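Local coordinates for putative ferritin-like diiron-carboxylate protein TM1526 (PDB 1VJX), which is of unknown function but, as a rubrerythrin-type member of the ferritin-like superfamily, probably binds metal ions and may act as an oxidoreductase, at residues D124-N128 / S129-K133. Sequence-based numbering, arbitrary orientation.
Sequences DGLVN and SDAQK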
# COMPACT_ATOMS: atom_id res chain seq x y z
N ASP A 124 -14.81 -4.02 -1.27
CA ASP A 124 -16.09 -4.18 -1.94
C ASP A 124 -16.31 -5.57 -2.54
O ASP A 124 -17.43 -5.96 -2.75
CB ASP A 124 -16.22 -3.18 -3.07
CG ASP A 124 -16.84 -1.87 -2.64
OD1 ASP A 124 -16.91 -1.57 -1.39
OD2 ASP A 124 -17.31 -1.08 -3.50
N GLY A 125 -15.25 -6.31 -2.81
CA GLY A 125 -15.35 -7.63 -3.47
C GLY A 125 -15.43 -8.79 -2.50
O GLY A 125 -15.77 -9.94 -2.88
N LEU A 126 -15.04 -8.51 -1.26
CA LEU A 126 -15.15 -9.46 -0.20
C LEU A 126 -16.61 -9.50 0.24
O LEU A 126 -17.32 -8.48 0.22
CB LEU A 126 -14.21 -9.12 0.95
CG LEU A 126 -12.71 -9.22 0.62
CD1 LEU A 126 -11.88 -8.42 1.68
CD2 LEU A 126 -12.27 -10.63 0.58
N VAL A 127 -17.04 -10.71 0.58
CA VAL A 127 -18.41 -11.04 0.94
C VAL A 127 -18.47 -11.41 2.42
O VAL A 127 -19.47 -11.16 3.09
CB VAL A 127 -18.91 -12.23 0.05
CG1 VAL A 127 -19.80 -13.21 0.84
CG2 VAL A 127 -19.64 -11.70 -1.19
N ASN A 128 -17.41 -12.03 2.91
CA ASN A 128 -17.28 -12.37 4.31
C ASN A 128 -17.07 -11.05 5.10
O ASN A 128 -16.21 -10.24 4.74
CB ASN A 128 -16.13 -13.37 4.49
CG ASN A 128 -15.63 -13.41 5.90
OD1 ASN A 128 -16.14 -12.67 6.75
ND2 ASN A 128 -14.62 -14.27 6.18
N SER A 129 -17.87 -10.84 6.14
CA SER A 129 -17.91 -9.58 6.88
C SER A 129 -16.70 -9.38 7.80
O SER A 129 -16.38 -8.24 8.16
CB SER A 129 -19.22 -9.45 7.68
OG SER A 129 -19.11 -9.92 9.03
N ASP A 130 -16.06 -10.48 8.21
CA ASP A 130 -14.78 -10.45 8.95
C ASP A 130 -13.61 -9.98 8.08
O ASP A 130 -12.82 -9.11 8.50
CB ASP A 130 -14.43 -11.83 9.52
CG ASP A 130 -14.90 -12.04 10.96
OD1 ASP A 130 -15.59 -11.16 11.62
OD2 ASP A 130 -14.60 -13.13 11.51
N ALA A 131 -13.49 -10.59 6.90
CA ALA A 131 -12.56 -10.14 5.87
C ALA A 131 -12.74 -8.65 5.59
O ALA A 131 -11.77 -7.90 5.62
CB ALA A 131 -12.71 -10.93 4.57
N GLN A 132 -13.95 -8.22 5.28
CA GLN A 132 -14.19 -6.78 5.08
C GLN A 132 -13.77 -5.92 6.29
O GLN A 132 -13.19 -4.88 6.10
CB GLN A 132 -15.66 -6.50 4.78
CG GLN A 132 -16.14 -7.02 3.46
CD GLN A 132 -17.57 -6.61 3.17
OE1 GLN A 132 -18.48 -6.86 3.99
NE2 GLN A 132 -17.79 -5.97 2.01
N LYS A 133 -14.06 -6.34 7.51
CA LYS A 133 -13.63 -5.56 8.68
C LYS A 133 -12.09 -5.51 8.77
O LYS A 133 -11.51 -4.47 9.09
CB LYS A 133 -14.29 -6.05 9.99
CG LYS A 133 -13.55 -5.66 11.31
CD LYS A 133 -14.50 -5.26 12.45
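OD1 of N128 accepts two backbone N-H groups from the first turn of helix 129-156. The shorter bond comes from D130 N, which lies 2.6 Å from N128 OD1 and stands tilted 29° from the amide's carbonyl plane; the second, from A131 N to N128 OD1, is weak at 3.4 Å. These amides lie too early in the helix to find a carbonyl one turn back, and asparagine, with a short side chain ending in an acceptor, suits this N-cap place. Its CG is anti to the backbone N (chi1 160°), which swings the amide beside the carbonyl carbon and over the start of the helix. An alanine here would remove the acceptor and would probably leave the N-H groups of D130 and A131 without their cap, fraying the first turn. N128 also enters the helix through its backbone, Q132 N giving a nearly straight bond to N128 O at 3.1 Å. Outside the turn, E73 accepts from the backbone N of both V127 and N128, and E69 takes a weak bond from N128 ND2, tying the connection to the region around helix 71-74. On the buried side L126 points its isobutyl group at the first turn of the helix, its CD1 3.9 Å from A131 CB, where a methyl is small enough for the leucine to pack against it. The aliphatic part of Q132 lies alongside, with its CG 3.8 Å from L126 CB, while its NE2 reaches back to hydrogen-bond K123 O near the end of the preceding helix. Here a short connection, its last residue the asparagine N-cap of the next helix, joins helix 101-125 to helix 129-156 at one end of the four-helix bundle characteristic of ferritin-like proteins.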